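Local atomic coordinates of mitochondrial antiviral signaling protein (MAVS) (PDB entry 4O9L), a protein that signals in antiviral innate immunity, probably by assembling into prion-like filaments through its caspase recruitment domain. Residues R29-L34 against A78-E83; S35-D41 against R68-S74; Q42-R46 against E60-S64. The protein carries 1 engineered substitution. All blocks are in the same frame, centred on the assembly; numbering follows the deposited sequence.

In the fold
All three contacts belong to one caspase recruitment domain, a helical bundle of the death-domain clan, and each centre lies about 9 Å from the centre of the chain. Contacts 1 and 2 share helix 71-81; their centres are about 12 Å apart, and Leu-34 CA lies 3.3 Å from Ser-74 OG where they meet. Contact 3 lies within the range 39-66, where the chain turns back and its two segments pack nearly antiparallel. Its centre is about 10 Å from that of contact 2 and about 13 Å from that of contact 1. Gln-42 NE2 lies 2.8 Å from Leu-31 O, a probable hydrogen bond between contacts 3 and 1. Leu-31, Leu-37, Leu-45 and Leu-61 form an apolar patch that joins all three.

Contact 1. Residues R29-L34 against A78-E83; sequences RILPYL and ALRACE. Engineered in segment 29-34: Arg-29 (natural residue Glu).
Tyr-33 lays one face of its ring over the methyl of Ala-81, a CH-pi contact with CB 3.8 Å from the ring centroid. Cys-82 SG approaches the same ring obliquely, 3.5 Å from Tyr-33 CD2, as a sulfur-aromatic contact. Deeper in, Ala-78 CB is held among Tyr-33 CB, Leu-34 CD2 and Ile-30 CG1. The CG1 branch of Ile-30 lies anti to the backbone N (chi1 -160°), which carries CD1 on to Leu-79 CD2 at 3.8 Å. Leu-79 also packs on Leu-87 and Ala-88 of helix 85-96. The contact thus joins helix 27-30 and the 3-10 segment 31-33 to the C-terminal end of helix 71-81. That helix closes in a Schellman motif with Glu-83 as the C-prime residue.

On the exposed side, the engineered Arg-29 extends past Cys-82. Its guanidinium has Cys-82 O over one face. NH1 donates to Glu-83 OE2 at 2.8 Å, meeting the anti side of the carboxylate, and the two planes are 74° apart. NH2 adds a weak bond to the same oxygen, and a water accepts from NH2 and bonds weakly to Glu-83 OE2. Both terminal guanidinium nitrogens of the engineered residue thus converge on one carboxylate oxygen.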
loop_
_atom_site.group_PDB
_atom_site.type_symbol
_atom_site.label_atom_id
_atom_site.label_comp_id
_atom_site.label_asym_id
_atom_site.label_seq_id
_atom_site.Cartn_x
_atom_site.Cartn_y
_atom_site.Cartn_z
ATOM N N ARG A 29 -3.708 4.076 -10.402
ATOM C CA ARG A 29 -4.132 2.760 -10.847
ATOM C C ARG A 29 -4.416 1.807 -9.691
ATOM O O ARG A 29 -5.346 1.011 -9.767
ATOM C CB ARG A 29 -3.081 2.140 -11.772
ATOM C CG ARG A 29 -3.461 0.763 -12.259
ATOM C CD ARG A 29 -2.440 0.193 -13.229
ATOM N NE ARG A 29 -2.900 -1.090 -13.745
ATOM C CZ ARG A 29 -2.139 -1.937 -14.425
ATOM N NH1 ARG A 29 -2.652 -3.088 -14.852
ATOM N NH2 ARG A 29 -0.870 -1.628 -14.668
ATOM N N ILE A 30 -3.634 1.886 -8.621
ATOM C CA ILE A 30 -3.784 0.919 -7.535
ATOM C C ILE A 30 -4.940 1.240 -6.578
ATOM O O ILE A 30 -5.563 0.315 -6.047
ATOM C CB ILE A 30 -2.466 0.681 -6.748
ATOM C CG1 ILE A 30 -2.546 -0.657 -5.979
ATOM C CG2 ILE A 30 -2.175 1.859 -5.808
ATOM C CD1 ILE A 30 -1.207 -1.153 -5.383
ATOM N N LEU A 31 -5.234 2.533 -6.388
ATOM C CA LEU A 31 -6.250 2.988 -5.421
ATOM C C LEU A 31 -7.604 2.236 -5.439
ATOM O O LEU A 31 -8.068 1.800 -4.384
ATOM C CB LEU A 31 -6.490 4.504 -5.526
ATOM C CG LEU A 31 -5.454 5.459 -4.936
ATOM C CD1 LEU A 31 -5.835 6.915 -5.219
ATOM C CD2 LEU A 31 -5.311 5.243 -3.432
ATOM N N PRO A 32 -8.240 2.082 -6.625
ATOM C CA PRO A 32 -9.568 1.459 -6.604
ATOM C C PRO A 32 -9.535 -0.011 -6.180
ATOM O O PRO A 32 -10.588 -0.557 -5.835
ATOM C CB PRO A 32 -10.034 1.561 -8.067
ATOM C CG PRO A 32 -9.113 2.543 -8.721
ATOM C CD PRO A 32 -7.823 2.417 -8.000
ATOM N N TYR A 33 -8.366 -0.649 -6.222
ATOM C CA TYR A 33 -8.266 -2.057 -5.834
ATOM C C TYR A 33 -8.111 -2.266 -4.328
ATOM O O TYR A 33 -8.343 -3.365 -3.823
ATOM C CB TYR A 33 -7.105 -2.740 -6.570
ATOM C CG TYR A 33 -7.325 -2.884 -8.054
ATOM C CD1 TYR A 33 -8.197 -3.848 -8.556
ATOM C CD2 TYR A 33 -6.669 -2.054 -8.955
ATOM C CE1 TYR A 33 -8.407 -3.981 -9.928
ATOM C CE2 TYR A 33 -6.868 -2.185 -10.327
ATOM C CZ TYR A 33 -7.740 -3.146 -10.800
ATOM O OH TYR A 33 -7.941 -3.278 -12.150
ATOM N N LEU A 34 -7.702 -1.216 -3.617
ATOM C CA LEU A 34 -7.430 -1.314 -2.186
ATOM C C LEU A 34 -8.728 -1.196 -1.402
ATOM O O LEU A 34 -9.084 -0.111 -0.939
ATOM C CB LEU A 34 -6.433 -0.222 -1.762
ATOM C CG LEU A 34 -5.049 -0.360 -2.418
ATOM C CD1 LEU A 34 -4.254 0.944 -2.345
ATOM C CD2 LEU A 34 -4.246 -1.489 -1.775
ATOM N N ALA A 78 -4.097 -6.053 -4.547
ATOM C CA ALA A 78 -4.068 -4.913 -5.451
ATOM C C ALA A 78 -2.801 -4.913 -6.305
ATOM O O ALA A 78 -2.839 -4.544 -7.491
ATOM C CB ALA A 78 -4.194 -3.610 -4.669
ATOM N N LEU A 79 -1.677 -5.308 -5.709
ATOM C CA LEU A 79 -0.432 -5.402 -6.470
ATOM C C LEU A 79 -0.565 -6.412 -7.614
ATOM O O LEU A 79 -0.141 -6.144 -8.739
ATOM C CB LEU A 79 0.755 -5.732 -5.551
ATOM C CG LEU A 79 1.171 -4.561 -4.648
ATOM C CD1 LEU A 79 2.075 -5.016 -3.480
ATOM C CD2 LEU A 79 1.852 -3.471 -5.478
ATOM N N ARG A 80 -1.161 -7.565 -7.331
ATOM C CA ARG A 80 -1.421 -8.564 -8.366
ATOM C C ARG A 80 -2.330 -7.999 -9.450
ATOM O O ARG A 80 -2.105 -8.202 -10.648
ATOM C CB ARG A 80 -2.060 -9.818 -7.750
ATOM C CG ARG A 80 -1.104 -10.618 -6.874
ATOM C CD ARG A 80 -1.840 -11.656 -6.063
ATOM N NE ARG A 80 -0.934 -12.435 -5.219
ATOM C CZ ARG A 80 -1.326 -13.120 -4.149
ATOM N NH1 ARG A 80 -2.603 -13.098 -3.778
ATOM N NH2 ARG A 80 -0.444 -13.808 -3.442
ATOM N N ALA A 81 -3.359 -7.275 -9.032
ATOM C CA ALA A 81 -4.324 -6.725 -9.986
ATOM C C ALA A 81 -3.728 -5.626 -10.877
ATOM O O ALA A 81 -4.274 -5.296 -11.934
ATOM C CB ALA A 81 -5.550 -6.223 -9.255
ATOM N N CYS A 82 -2.600 -5.062 -10.447
ATOM C CA CYS A 82 -1.948 -3.979 -11.173
ATOM C C CYS A 82 -0.620 -4.414 -11.776
ATOM O O CYS A 82 0.267 -3.574 -11.947
ATOM C CB CYS A 82 -1.700 -2.769 -10.253
ATOM S SG CYS A 82 -3.214 -1.943 -9.709
ATOM N N GLU A 83 -0.479 -5.712 -12.064
ATOM C CA GLU A 83 0.684 -6.236 -12.797
ATOM C C GLU A 83 1.994 -6.024 -12.042
ATOM O O GLU A 83 3.018 -5.663 -12.630
ATOM C CB GLU A 83 0.773 -5.602 -14.186
ATOM C CG GLU A 83 -0.455 -5.861 -15.018
ATOM C CD GLU A 83 -0.381 -5.312 -16.427
ATOM O OE1 GLU A 83 0.012 -6.070 -17.346
ATOM O OE2 GLU A 83 -0.718 -4.123 -16.609
HETATM O O HOH W 1 1.552 -2.831 -16.185
#

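Contact 2. Residues S35-D41 against R68-S74; sequences SCLTTSD and RNGWVHS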
loop_
_atom_site.group_PDB
_atom_site.type_symbol
_atom_site.label_atom_id
_atom_site.label_comp_id
_atom_site.label_asym_id
_atom_site.label_seq_id
_atom_site.Cartn_x
_atom_site.Cartn_y
_atom_site.Cartn_z
ATOM N N SER A 35 -9.437 -2.313 -1.263
ATOM C CA SER A 35 -10.773 -2.326 -0.662
ATOM C C SER A 35 -10.786 -1.931 0.816
ATOM O O SER A 35 -11.853 -1.718 1.396
ATOM C CB SER A 35 -11.440 -3.698 -0.868
ATOM O OG SER A 35 -10.693 -4.743 -0.245
ATOM N N CYS A 36 -9.607 -1.837 1.431
ATOM C CA CYS A 36 -9.530 -1.477 2.841
ATOM C C CYS A 36 -9.627 0.021 3.036
ATOM O O CYS A 36 -9.908 0.473 4.135
ATOM C CB CYS A 36 -8.250 -2.001 3.497
ATOM S SG CYS A 36 -6.736 -1.259 2.852
ATOM N N LEU A 37 -9.402 0.786 1.968
ATOM C CA LEU A 37 -9.544 2.240 2.030
ATOM C C LEU A 37 -11.023 2.644 2.044
ATOM O O LEU A 37 -11.864 1.994 1.416
ATOM C CB LEU A 37 -8.824 2.905 0.843
ATOM C CG LEU A 37 -7.319 2.641 0.780
ATOM C CD1 LEU A 37 -6.675 3.324 -0.426
ATOM C CD2 LEU A 37 -6.671 3.139 2.076
ATOM N N THR A 38 -11.347 3.710 2.771
ATOM C CA THR A 38 -12.706 4.249 2.749
ATOM C C THR A 38 -12.877 5.145 1.530
ATOM O O THR A 38 -11.883 5.544 0.903
ATOM C CB THR A 38 -13.021 5.036 4.025
ATOM O OG1 THR A 38 -12.089 6.115 4.152
ATOM C CG2 THR A 38 -12.907 4.125 5.248
ATOM N N THR A 39 -14.125 5.453 1.178
ATOM C CA THR A 39 -14.382 6.350 0.052
ATOM C C THR A 39 -13.731 7.701 0.311
ATOM O O THR A 39 -13.195 8.327 -0.604
ATOM C CB THR A 39 -15.884 6.550 -0.197
ATOM O OG1 THR A 39 -16.554 6.715 1.061
ATOM C CG2 THR A 39 -16.467 5.346 -0.924
ATOM N N SER A 40 -13.770 8.130 1.572
ATOM C CA SER A 40 -13.092 9.346 2.002
ATOM C C SER A 40 -11.574 9.269 1.807
ATOM O O SER A 40 -10.953 10.238 1.348
ATOM C CB SER A 40 -13.416 9.647 3.464
ATOM O OG SER A 40 -12.586 10.684 3.956
ATOM N N ASP A 41 -10.982 8.125 2.163
ATOM C CA ASP A 41 -9.563 7.873 1.911
ATOM C C ASP A 41 -9.258 8.016 0.415
ATOM O O ASP A 41 -8.304 8.695 0.024
ATOM C CB ASP A 41 -9.177 6.446 2.327
ATOM C CG ASP A 41 -9.164 6.237 3.832
ATOM O OD1 ASP A 41 -9.150 7.229 4.598
ATOM O OD2 ASP A 41 -9.154 5.051 4.236
ATOM N N ARG A 68 -5.697 1.123 8.364
ATOM C CA ARG A 68 -6.918 0.385 8.021
ATOM C C ARG A 68 -6.812 -1.124 8.231
ATOM O O ARG A 68 -5.743 -1.725 8.054
ATOM C CB ARG A 68 -7.333 0.672 6.566
ATOM C CG ARG A 68 -7.600 2.157 6.261
ATOM C CD ARG A 68 -8.827 2.677 6.999
ATOM N NE ARG A 68 -9.082 4.088 6.694
ATOM C CZ ARG A 68 -9.040 5.076 7.586
ATOM N NH1 ARG A 68 -9.280 6.332 7.208
ATOM N NH2 ARG A 68 -8.772 4.809 8.862
ATOM N N ASN A 69 -7.940 -1.730 8.588
ATOM C CA ASN A 69 -8.058 -3.181 8.712
ATOM C C ASN A 69 -7.532 -3.947 7.498
ATOM O O ASN A 69 -7.898 -3.642 6.354
ATOM C CB ASN A 69 -9.537 -3.556 8.932
ATOM C CG ASN A 69 -9.803 -5.054 8.738
ATOM O OD1 ASN A 69 -10.016 -5.537 7.610
ATOM N ND2 ASN A 69 -9.808 -5.794 9.844
ATOM N N GLY A 70 -6.669 -4.935 7.748
ATOM C CA GLY A 70 -6.270 -5.897 6.734
ATOM C C GLY A 70 -5.567 -5.336 5.510
ATOM O O GLY A 70 -5.632 -5.926 4.425
ATOM N N TRP A 71 -4.887 -4.205 5.687
ATOM C CA TRP A 71 -4.236 -3.515 4.580
ATOM C C TRP A 71 -3.186 -4.360 3.873
ATOM O O TRP A 71 -2.974 -4.197 2.673
ATOM C CB TRP A 71 -3.594 -2.207 5.054
ATOM C CG TRP A 71 -2.418 -2.393 5.979
ATOM C CD1 TRP A 71 -2.455 -2.475 7.342
ATOM C CD2 TRP A 71 -1.031 -2.470 5.606
ATOM N NE1 TRP A 71 -1.175 -2.616 7.844
ATOM C CE2 TRP A 71 -0.286 -2.618 6.802
ATOM C CE3 TRP A 71 -0.349 -2.455 4.383
ATOM C CZ2 TRP A 71 1.105 -2.734 6.805
ATOM C CZ3 TRP A 71 1.034 -2.569 4.385
ATOM C CH2 TRP A 71 1.746 -2.705 5.587
ATOM N N VAL A 72 -2.517 -5.251 4.604
ATOM C CA VAL A 72 -1.478 -6.064 3.972
ATOM C C VAL A 72 -2.067 -6.929 2.850
ATOM O O VAL A 72 -1.552 -6.967 1.740
ATOM C CB VAL A 72 -0.708 -6.927 4.991
ATOM C CG1 VAL A 72 0.234 -7.884 4.271
ATOM C CG2 VAL A 72 0.078 -6.037 5.955
ATOM N N HIS A 73 -3.173 -7.598 3.138
ATOM C CA HIS A 73 -3.794 -8.485 2.156
ATOM C C HIS A 73 -4.516 -7.709 1.063
ATOM O O HIS A 73 -4.558 -8.135 -0.101
ATOM C CB HIS A 73 -4.688 -9.494 2.892
ATOM C CG HIS A 73 -3.973 -10.149 4.017
ATOM N ND1 HIS A 73 -2.992 -11.107 3.821
ATOM C CD2 HIS A 73 -3.998 -9.935 5.362
ATOM C CE1 HIS A 73 -2.481 -11.471 4.976
ATOM N NE2 HIS A 73 -3.084 -10.767 5.934
ATOM N N SER A 74 -5.063 -6.556 1.428
ATOM C CA SER A 74 -5.597 -5.637 0.432
ATOM C C SER A 74 -4.490 -5.249 -0.555
ATOM O O SER A 74 -4.672 -5.343 -1.771
ATOM C CB SER A 74 -6.173 -4.390 1.117
ATOM O OG SER A 74 -6.869 -3.576 0.183
HETATM O O HOH W 2 -8.622 -6.024 -1.231
#
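The N-terminal capping box of helix 39-66 is built by Thr-38 and Asp-41, and Arg-68 docks against it. Thr-38 OG1 accepts from Asp-41 N, while Thr-38 N donates to Asp-41 OD2 at 3.0 Å. Arg-68 grips the carboxylate side-on. Its NE meets OD2 of Asp-41 at 2.6 Å, and its NH1 meets OD1 of Asp-41 at 2.8 Å. Both oxygens use their syn lone pairs, and the two flat groups are nearly coplanar, 12° apart. Asp-41 OD2 therefore takes two donors, with Thr-38 N coming from above the carboxylate plane. Arg-68 CB and CG lie beside Cys-36 O, and the bend at chi2 (-67°) sends CD and the guanidinium toward Asp-41.

In the caspase recruitment domain this pairing ties the start of helix 39-66 to the connection that leads from its far end into helix 71-81. A type II turn from Arg-68 to Trp-71 makes that connection, with Gly-70 as N-cap. Cys-36 sits against the turn, its CB 3.3 Å from Asn-69 O. Its SG rests 3.6 Å from Ser-74 CB and also touches Trp-71 CB. Ser-74 OG receives a weak, long bond from Cys-36 N at 3.5 Å. Ser-35 OG reaches the same hydroxyl through a water, weakly bonded on the Ser-74 side.

Contact 3. Residues Q42-R46 against E60-S64; sequences QDRLR and ELFTS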
loop_
_atom_site.group_PDB
_atom_site.type_symbol
_atom_site.label_atom_id
_atom_site.label_comp_id
_atom_site.label_asym_id
_atom_site.label_seq_id
_atom_site.Cartn_x
_atom_site.Cartn_y
_atom_site.Cartn_z
ATOM N N GLN A 42 -10.062 7.345 -0.408
ATOM C CA GLN A 42 -9.886 7.359 -1.855
ATOM C C GLN A 42 -9.904 8.790 -2.356
ATOM O O GLN A 42 -9.015 9.204 -3.096
ATOM C CB GLN A 42 -11.004 6.571 -2.541
ATOM C CG GLN A 42 -11.057 5.099 -2.178
ATOM C CD GLN A 42 -10.094 4.267 -2.995
ATOM O OE1 GLN A 42 -9.324 4.802 -3.796
ATOM N NE2 GLN A 42 -10.137 2.946 -2.808
ATOM N N ASP A 43 -10.924 9.538 -1.938
ATOM C CA ASP A 43 -11.098 10.926 -2.366
ATOM C C ASP A 43 -9.869 11.756 -2.038
ATOM O O ASP A 43 -9.349 12.467 -2.887
ATOM C CB ASP A 43 -12.333 11.550 -1.701
ATOM C CG ASP A 43 -13.636 11.015 -2.268
ATOM O OD1 ASP A 43 -13.607 10.411 -3.362
ATOM O OD2 ASP A 43 -14.691 11.219 -1.626
ATOM N N ARG A 44 -9.415 11.650 -0.794
ATOM C CA ARG A 44 -8.258 12.402 -0.322
ATOM C C ARG A 44 -6.964 12.016 -1.045
ATOM O O ARG A 44 -6.152 12.877 -1.400
ATOM C CB ARG A 44 -8.091 12.213 1.188
ATOM C CG ARG A 44 -6.857 12.870 1.738
ATOM C CD ARG A 44 -6.766 12.737 3.253
ATOM N NE ARG A 44 -6.682 11.345 3.695
ATOM C CZ ARG A 44 -5.563 10.621 3.723
ATOM N NH1 ARG A 44 -4.410 11.144 3.319
ATOM N NH2 ARG A 44 -5.598 9.362 4.150
ATOM N N LEU A 45 -6.768 10.722 -1.268
ATOM C CA LEU A 45 -5.556 10.262 -1.936
ATOM C C LEU A 45 -5.511 10.635 -3.434
ATOM O O LEU A 45 -4.443 10.951 -3.956
ATOM C CB LEU A 45 -5.333 8.760 -1.705
ATOM C CG LEU A 45 -4.932 8.398 -0.268
ATOM C CD1 LEU A 45 -5.082 6.890 -0.029
ATOM C CD2 LEU A 45 -3.495 8.836 0.032
ATOM N N ARG A 46 -6.653 10.616 -4.124
ATOM C CA ARG A 46 -6.678 11.103 -5.509
ATOM C C ARG A 46 -6.330 12.591 -5.588
ATOM O O ARG A 46 -5.586 13.019 -6.484
ATOM C CB ARG A 46 -8.022 10.826 -6.189
ATOM C CG ARG A 46 -8.226 9.361 -6.574
ATOM C CD ARG A 46 -9.442 9.170 -7.487
ATOM N NE ARG A 46 -10.607 9.931 -7.041
ATOM C CZ ARG A 46 -11.556 9.462 -6.233
ATOM N NH1 ARG A 46 -12.578 10.235 -5.892
ATOM N NH2 ARG A 46 -11.482 8.224 -5.766
ATOM N N GLU A 60 2.390 8.653 1.373
ATOM C CA GLU A 60 1.150 8.894 2.094
ATOM C C GLU A 60 0.213 7.688 1.998
ATOM O O GLU A 60 -0.514 7.368 2.944
ATOM C CB GLU A 60 0.492 10.184 1.585
ATOM C CG GLU A 60 -0.861 10.508 2.211
ATOM C CD GLU A 60 -0.817 10.610 3.724
ATOM O OE1 GLU A 60 0.254 10.934 4.296
ATOM O OE2 GLU A 60 -1.874 10.364 4.350
ATOM N N LEU A 61 0.250 7.005 0.862
ATOM C CA LEU A 61 -0.580 5.819 0.661
ATOM C C LEU A 61 -0.270 4.724 1.693
ATOM O O LEU A 61 -1.178 4.125 2.275
ATOM C CB LEU A 61 -0.406 5.274 -0.761
ATOM C CG LEU A 61 -1.169 3.977 -1.078
ATOM C CD1 LEU A 61 -2.666 4.162 -0.840
ATOM C CD2 LEU A 61 -0.917 3.508 -2.512
ATOM N N PHE A 62 1.015 4.475 1.931
ATOM C CA PHE A 62 1.399 3.411 2.859
ATOM C C PHE A 62 1.008 3.738 4.294
ATOM O O PHE A 62 0.486 2.877 5.015
ATOM C CB PHE A 62 2.891 3.066 2.726
ATOM C CG PHE A 62 3.234 2.342 1.436
ATOM C CD1 PHE A 62 2.517 1.208 1.046
ATOM C CD2 PHE A 62 4.258 2.799 0.612
ATOM C CE1 PHE A 62 2.826 0.530 -0.140
ATOM C CE2 PHE A 62 4.577 2.132 -0.581
ATOM C CZ PHE A 62 3.854 1.000 -0.957
ATOM N N THR A 63 1.221 4.982 4.719
ATOM C CA THR A 63 0.799 5.355 6.072
ATOM C C THR A 63 -0.730 5.388 6.176
ATOM O O THR A 63 -1.297 5.106 7.237
ATOM C CB THR A 63 1.482 6.660 6.593
ATOM O OG1 THR A 63 1.105 7.768 5.782
ATOM C CG2 THR A 63 2.986 6.525 6.532
ATOM N N SER A 64 -1.402 5.702 5.072
ATOM C CA SER A 64 -2.863 5.633 5.054
ATOM C C SER A 64 -3.352 4.189 5.157
ATOM O O SER A 64 -4.305 3.895 5.883
ATOM C CB SER A 64 -3.436 6.294 3.795
ATOM O OG SER A 64 -3.215 7.692 3.832
#
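Segments 42-46 and 60-64 run nearly antiparallel, at 163° between their N-to-C directions, and the axes of these short segments come within 11.3 Å. Leu-45 and Leu-61 are the closest pair, with CA atoms 7.2 Å apart. Both segments lie within the range 39-66, so the chain reverses direction between them and packs back on itself in the helical bundle.

Leu-45 carries the apolar part of the contact. Its CD1 meets CD1 of Leu-61 at 3.7 Å, with the two side chains crossing at about a right angle. Its other methyl, CD2, touches Glu-60 CG at 3.8 Å and lies near Ser-64 OG. Leu-31 and Leu-37 pack on Leu-45, and Ile-30 packs on Leu-61, so the apolar layer continues into helix 27-30 and the following loop.

Arg-44 reaches across beside this layer. Its chain leaves the backbone extended and then bends at chi3, which turns the guanidinium edge to the facing segment. NH1 donates to Glu-60 OE2 at 2.8 Å in a salt bridge. The approach is on the anti side, tilted out of the carboxylate plane, and the guanidinium and carboxylate planes stand 78° apart. Arg-67 adds a weak, long ion pair to Glu-60 OE2. NH2 of Arg-44 gives a straighter bond to Ser-64 OG, 2.9 Å long and 168° at the hydrogen.

Ser-64 OG donates a hydrogen bond to Glu-60 O, which also accepts from Ser-64 N on the opposite face of the carbonyl plane. Two different acceptors, Glu-60 OE2 and Ser-64 OG, fix the rotation of the Arg-44 guanidinium, and the buried serine hydroxyl both donates and accepts.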